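Side-chain contacts in putative phenazine biosynthesis PhzC/PhzF protein (Clostridium difficile, PDB 4DUN), which probably acts as an isomerase of the PhzF family, whose members include enzymes of phenazine biosynthesis: residues I31-E34 with L35-K38; P162-A165 with Q166-K169. All coordinates share one frame; numbering follows the deposited sequence.

Interaction 1 (I31-E34 with L35-K38); sequences IPLE and LMQK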
ATOM      1  N   ILE A  31       1.076  22.422  -6.414  1.00 25.39           N
ATOM      2  CA  ILE A  31       0.953  21.454  -7.493  1.00 23.37           C
ATOM      3  C   ILE A  31      -0.555  21.128  -7.609  1.00 24.48           C
ATOM      4  O   ILE A  31      -1.291  21.299  -6.622  1.00 24.25           O
ATOM      5  CB  ILE A  31       1.853  20.195  -7.303  1.00 25.46           C
ATOM      6  CG1 ILE A  31       1.396  19.332  -6.114  1.00 24.98           C
ATOM      7  CG2 ILE A  31       3.340  20.571  -7.241  1.00 26.77           C
ATOM      8  CD1 ILE A  31       2.075  17.959  -6.030  1.00 22.48           C
ATOM      9  N   PRO A  32      -1.043  20.644  -8.761  1.00 21.42           N
ATOM     10  CA  PRO A  32      -2.478  20.345  -8.861  1.00 21.26           C
ATOM     11  C   PRO A  32      -2.937  19.289  -7.858  1.00 23.34           C
ATOM     12  O   PRO A  32      -2.160  18.387  -7.527  1.00 20.20           O
ATOM     13  CB  PRO A  32      -2.625  19.818 -10.289  1.00 23.20           C
ATOM     14  CG  PRO A  32      -1.485  20.418 -11.035  1.00 28.09           C
ATOM     15  CD  PRO A  32      -0.359  20.432 -10.057  1.00 23.62           C
ATOM     16  N   LEU A  33      -4.197  19.399  -7.380  1.00 20.92           N
ATOM     17  CA  LEU A  33      -4.797  18.397  -6.475  1.00 20.48           C
ATOM     18  C   LEU A  33      -4.801  17.020  -7.146  1.00 24.45           C
ATOM     19  O   LEU A  33      -4.606  16.017  -6.449  1.00 23.15           O
ATOM     20  CB  LEU A  33      -6.222  18.785  -6.044  1.00 20.83           C
ATOM     21  CG  LEU A  33      -6.369  20.120  -5.294  1.00 25.64           C
ATOM     22  CD1 LEU A  33      -7.816  20.331  -4.856  1.00 26.70           C
ATOM     23  CD2 LEU A  33      -5.423  20.191  -4.096  1.00 26.18           C
ATOM     24  N   GLU A  34      -5.019  16.959  -8.487  0.50 20.64           N
ATOM     25  CA  GLU A  34      -4.997  15.688  -9.230  0.50 20.04           C
ATOM     26  C   GLU A  34      -3.601  15.035  -9.171  0.50 22.73           C
ATOM     27  O   GLU A  34      -3.507  13.806  -9.109  0.50 21.55           O
ATOM     28  CB  GLU A  34      -5.426  15.893 -10.682  0.50 21.84           C
ATOM     29  CG  GLU A  34      -6.934  15.965 -10.857  0.50 26.10           C
ATOM     30  CD  GLU A  34      -7.416  16.244 -12.271  0.50 48.69           C
ATOM     31  OE1 GLU A  34      -6.594  16.674 -13.111  0.50 35.80           O
ATOM     32  OE2 GLU A  34      -8.628  16.055 -12.532  0.50 47.26           O
ATOM     33  N   LEU A  35      -2.529  15.852  -9.171  1.00 19.59           N
ATOM     34  CA  LEU A  35      -1.164  15.334  -9.042  1.00 18.76           C
ATOM     35  C   LEU A  35      -0.923  14.847  -7.596  1.00 19.71           C
ATOM     36  O   LEU A  35      -0.283  13.807  -7.417  1.00 17.49           O
ATOM     37  CB  LEU A  35      -0.115  16.362  -9.465  1.00 19.18           C
ATOM     38  CG  LEU A  35       1.364  15.877  -9.479  1.00 22.52           C
ATOM     39  CD1 LEU A  35       1.555  14.592 -10.295  1.00 23.06           C
ATOM     40  CD2 LEU A  35       2.286  16.974  -9.989  1.00 23.95           C
ATOM     41  N   MET A  36      -1.459  15.577  -6.569  1.00 16.79           N
ATOM     42  CA  MET A  36      -1.320  15.119  -5.180  1.00 15.37           C
ATOM     43  C   MET A  36      -1.977  13.742  -5.039  1.00 17.88           C
ATOM     44  O   MET A  36      -1.391  12.850  -4.423  1.00 17.67           O
ATOM     45  CB  MET A  36      -1.926  16.122  -4.176  1.00 17.12           C
ATOM     46  CG  MET A  36      -1.172  17.418  -4.091  1.00 19.42           C
ATOM     47  SD  MET A  36      -1.998  18.475  -2.878  1.00 22.49           S
ATOM     48  CE  MET A  36      -1.192  20.055  -3.247  1.00 22.75           C
ATOM     49  N   GLN A  37      -3.180  13.552  -5.652  1.00 17.63           N
ATOM     50  CA  GLN A  37      -3.874  12.269  -5.599  1.00 16.77           C
ATOM     51  C   GLN A  37      -3.038  11.163  -6.253  1.00 19.57           C
ATOM     52  O   GLN A  37      -2.940  10.065  -5.686  1.00 19.44           O
ATOM     53  CB  GLN A  37      -5.268  12.344  -6.275  1.00 19.04           C
ATOM     54  CG  GLN A  37      -6.066  11.033  -6.126  1.00 22.65           C
ATOM     55  CD  GLN A  37      -6.321  10.698  -4.676  1.00 26.04           C
ATOM     56  OE1 GLN A  37      -7.202  11.274  -4.050  1.00 21.56           O
ATOM     57  NE2 GLN A  37      -5.541   9.775  -4.105  1.00 20.66           N
ATOM     58  N   LYS A  38      -2.448  11.433  -7.446  1.00 16.84           N
ATOM     59  CA  LYS A  38      -1.620  10.422  -8.144  1.00 17.79           C
ATOM     60  C   LYS A  38      -0.440  10.011  -7.291  1.00 18.79           C
ATOM     61  O   LYS A  38      -0.116   8.813  -7.218  1.00 18.53           O
ATOM     62  CB  LYS A  38      -1.123  10.923  -9.517  1.00 20.58           C
ATOM     63  CG  LYS A  38      -2.212  11.045 -10.613  1.00 26.85           C
ATOM     64  CD  LYS A  38      -3.153   9.832 -10.732  1.00 44.27           C
ATOM     65  CE  LYS A  38      -2.620   8.712 -11.589  1.00 57.24           C
ATOM     66  NZ  LYS A  38      -3.557   7.560 -11.614  1.00 61.47           N
TER
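Pro32 O takes the N-H of Met36 in the first i to i+4 bond of helix 33-43, at 3.1 Å between Met36 N and Pro32 O, and the backbone winds on from this N-cap residue with Gln37 N bonding to Leu33 O and Lys38 N to Glu34 O. The donor lies in the carbonyl plane of Pro32, and the same oxygen also receives a weak, strongly bent bond from Leu35 N. Ile31, one residue before the cap, folds its side chain back over the first turn. Its CG1 sits between the backbone N and the carbonyl carbon (chi1 68°), which puts it against Met36, and chi2 near 180° (169°) carries CD1 onward. Both CG1 and CD1 of Ile31 lie 3.8 Å from CG of Met36, and CD1 also meets CD2 of Leu35 at 4.1 Å, the Ile31 and Leu35 side chains crossing at about a right angle. Met36 runs out fully extended beyond CG (chi2 -180°), so its far end passes along the opening residues: SD is 4.0 Å from CD2 of Leu33, and CE reaches to 3.6 Å from the carbonyl O of Ile31. Pro32 CD touches Leu35 CB at 4.1 Å. Gln37 NE2 bonds to Thr64 O. Lys38 bends at chi2 and chi3, and its CG comes 3.4 Å from Glu34 O before the chain leads away. The chemistry is thus divided: main-chain bonds start the helix, with a proline that offers no side-chain acceptor for capping, while Ile31 and Met36, the residues at N' and N4, make a hydrophobic staple and Leu35 packs beside it. Met36 carries the turn onto Arg61 and Phe63 of strand 57-63, and Leu35 packs on Phe17 of the second subunit.

Interaction 2 (P162-A165 with Q166-K169); sequences PNYA and QLRK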
ATOM      1  N   PRO A 162     -12.007  -8.841  14.304  1.00 24.14           N
ATOM      2  CA  PRO A 162     -13.153  -8.157  13.693  1.00 24.39           C
ATOM      3  C   PRO A 162     -13.763  -8.907  12.516  1.00 30.15           C
ATOM      4  O   PRO A 162     -13.061  -9.547  11.723  1.00 30.54           O
ATOM      5  CB  PRO A 162     -12.565  -6.812  13.239  1.00 25.09           C
ATOM      6  CG  PRO A 162     -11.104  -7.106  13.011  1.00 29.43           C
ATOM      7  CD  PRO A 162     -10.741  -8.111  14.069  1.00 24.54           C
ATOM      8  N   ASN A 163     -15.095  -8.822  12.428  1.00 28.77           N
ATOM      9  CA  ASN A 163     -15.903  -9.321  11.321  1.00 30.52           C
ATOM     10  C   ASN A 163     -16.420  -8.062  10.654  1.00 32.83           C
ATOM     11  O   ASN A 163     -17.411  -7.495  11.119  1.00 31.53           O
ATOM     12  CB  ASN A 163     -17.020 -10.248  11.831  1.00 31.26           C
ATOM     13  CG  ASN A 163     -17.862 -10.867  10.737  1.00 45.51           C
ATOM     14  OD1 ASN A 163     -18.225 -10.235   9.736  1.00 37.33           O
ATOM     15  ND2 ASN A 163     -18.270 -12.103  10.946  1.00 38.60           N
ATOM     16  N   TYR A 164     -15.697  -7.547   9.638  1.00 29.90           N
ATOM     17  CA  TYR A 164     -16.052  -6.242   9.059  1.00 29.76           C
ATOM     18  C   TYR A 164     -17.421  -6.202   8.402  1.00 34.47           C
ATOM     19  O   TYR A 164     -18.057  -5.148   8.464  1.00 32.85           O
ATOM     20  CB  TYR A 164     -14.985  -5.719   8.098  1.00 31.19           C
ATOM     21  CG  TYR A 164     -13.678  -5.429   8.795  1.00 30.13           C
ATOM     22  CD1 TYR A 164     -13.579  -4.407   9.740  1.00 29.63           C
ATOM     23  CD2 TYR A 164     -12.558  -6.224   8.574  1.00 31.29           C
ATOM     24  CE1 TYR A 164     -12.380  -4.148  10.403  1.00 27.50           C
ATOM     25  CE2 TYR A 164     -11.354  -5.975   9.231  1.00 30.39           C
ATOM     26  CZ  TYR A 164     -11.268  -4.932  10.140  1.00 32.94           C
ATOM     27  OH  TYR A 164     -10.090  -4.700  10.804  1.00 31.38           O
ATOM     28  N   ALA A 165     -17.898  -7.330   7.841  1.00 34.84           N
ATOM     29  CA  ALA A 165     -19.223  -7.419   7.212  1.00 38.44           C
ATOM     30  C   ALA A 165     -20.316  -7.116   8.245  1.00 42.05           C
ATOM     31  O   ALA A 165     -21.232  -6.344   7.957  1.00 42.87           O
ATOM     32  CB  ALA A 165     -19.435  -8.798   6.597  1.00 41.51           C
ATOM     33  N   GLN A 166     -20.177  -7.675   9.456  1.00 37.06           N
ATOM     34  CA  GLN A 166     -21.114  -7.461  10.557  1.00 36.62           C
ATOM     35  C   GLN A 166     -20.989  -6.032  11.118  1.00 38.41           C
ATOM     36  O   GLN A 166     -22.008  -5.374  11.325  1.00 38.86           O
ATOM     37  CB  GLN A 166     -20.906  -8.507  11.670  1.00 37.11           C
ATOM     38  CG  GLN A 166     -21.297  -9.938  11.275  1.00 41.28           C
ATOM     39  CD  GLN A 166     -22.791 -10.129  11.186  1.00 61.94           C
ATOM     40  OE1 GLN A 166     -23.434  -9.736  10.207  1.00 55.23           O
ATOM     41  NE2 GLN A 166     -23.372 -10.756  12.199  1.00 58.63           N
ATOM     42  N   LEU A 167     -19.747  -5.544  11.321  1.00 32.14           N
ATOM     43  CA  LEU A 167     -19.490  -4.204  11.852  1.00 28.97           C
ATOM     44  C   LEU A 167     -19.995  -3.099  10.900  1.00 31.91           C
ATOM     45  O   LEU A 167     -20.469  -2.069  11.377  1.00 31.30           O
ATOM     46  CB  LEU A 167     -17.998  -4.013  12.181  1.00 27.29           C
ATOM     47  CG  LEU A 167     -17.410  -4.915  13.298  1.00 30.01           C
ATOM     48  CD1 LEU A 167     -15.922  -4.639  13.480  1.00 28.49           C
ATOM     49  CD2 LEU A 167     -18.164  -4.753  14.627  1.00 30.56           C
ATOM     50  N   ARG A 168     -19.974  -3.337   9.573  1.00 29.92           N
ATOM     51  CA  ARG A 168     -20.490  -2.370   8.598  1.00 31.94           C
ATOM     52  C   ARG A 168     -21.999  -2.114   8.776  1.00 38.68           C
ATOM     53  O   ARG A 168     -22.493  -1.068   8.351  1.00 40.88           O
ATOM     54  CB  ARG A 168     -20.221  -2.847   7.169  1.00 36.08           C
ATOM     55  CG  ARG A 168     -18.880  -2.408   6.642  1.00 39.36           C
ATOM     56  CD  ARG A 168     -18.732  -2.629   5.145  1.00 39.85           C
ATOM     57  NE  ARG A 168     -18.689  -4.045   4.777  1.00 44.49           N
ATOM     58  CZ  ARG A 168     -17.600  -4.810   4.801  1.00 57.78           C
ATOM     59  NH1 ARG A 168     -16.443  -4.316   5.223  1.00 44.94           N
ATOM     60  NH2 ARG A 168     -17.661  -6.074   4.405  1.00 46.99           N
ATOM     61  N   LYS A 169     -22.722  -3.064   9.403  1.00 35.07           N
ATOM     62  CA  LYS A 169     -24.165  -2.968   9.640  1.00 36.56           C
ATOM     63  C   LYS A 169     -24.489  -2.041  10.830  1.00 41.23           C
ATOM     64  O   LYS A 169     -25.654  -1.668  10.993  1.00 43.27           O
ATOM     65  CB  LYS A 169     -24.788  -4.365   9.836  1.00 38.86           C
ATOM     66  CG  LYS A 169     -24.786  -5.212   8.564  1.00 50.89           C
ATOM     67  CD  LYS A 169     -25.278  -6.632   8.820  1.00 55.88           C
ATOM     68  CE  LYS A 169     -24.994  -7.541   7.654  1.00 68.44           C
ATOM     69  NZ  LYS A 169     -25.418  -8.939   7.935  1.00 79.47           N
TER
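Arg168 folds back over Tyr164 and Ala165, and its side chain can be followed atom by atom. CB lies 3.4 Å from Tyr164 O, the oxygen that also accepts the N-H of Arg168, and CG keeps the same distance from that oxygen. A bend at chi3 (-68°) then turns the guanidinium back, bringing NE to 3.9 Å and CZ to 3.7 Å from Tyr164 O. One face of the group is laid over the peptide: Tyr164 O stands 3.6 Å above the plane, over its centre, with Ala165 N nearer the rim. At the tip the branches part, NH1 lying 3.5 Å from CB of Tyr164 and NH2 3.5 Å from CA of Ala165. NH1 is held further by a salt bridge to Asp197 and a bond to Pro194 O. Where the helix starts, Asn163 O takes Leu167 N, the ordinary helical bond. Leu167 CD1 packs on CB of Pro162, and Lys169 NZ bonds to Gln166 OE1. The Asn163 side chain makes an N-cap, its OD1 accepting the N3 amide, Gln166 N, at 3.2 Å though from well above the carbonyl plane, and so opens the short surface helix 164-167 beside strand 187-193.

Both interactions are first turns of surface helices, each with one buried residue, Met36 in interaction 1 and Leu167 in interaction 2. They belong to different elements, with centres about 33 Å apart and no touch between them. Helix 33-43 connects the paired parallel strands 20-27 and 47-54 and borders the second subunit through Leu35 and Lys38; the side chain of Gln37 is about 9 Å from that of Glu47, the predicted active-site residue. Helix 164-167 is short, meets no other chain and lies away from the annotated site. Its chemistry is more polar, with a side-chain cap, a lysine-glutamine bond and an arginine tied to Asp197 in a loop of the same chain.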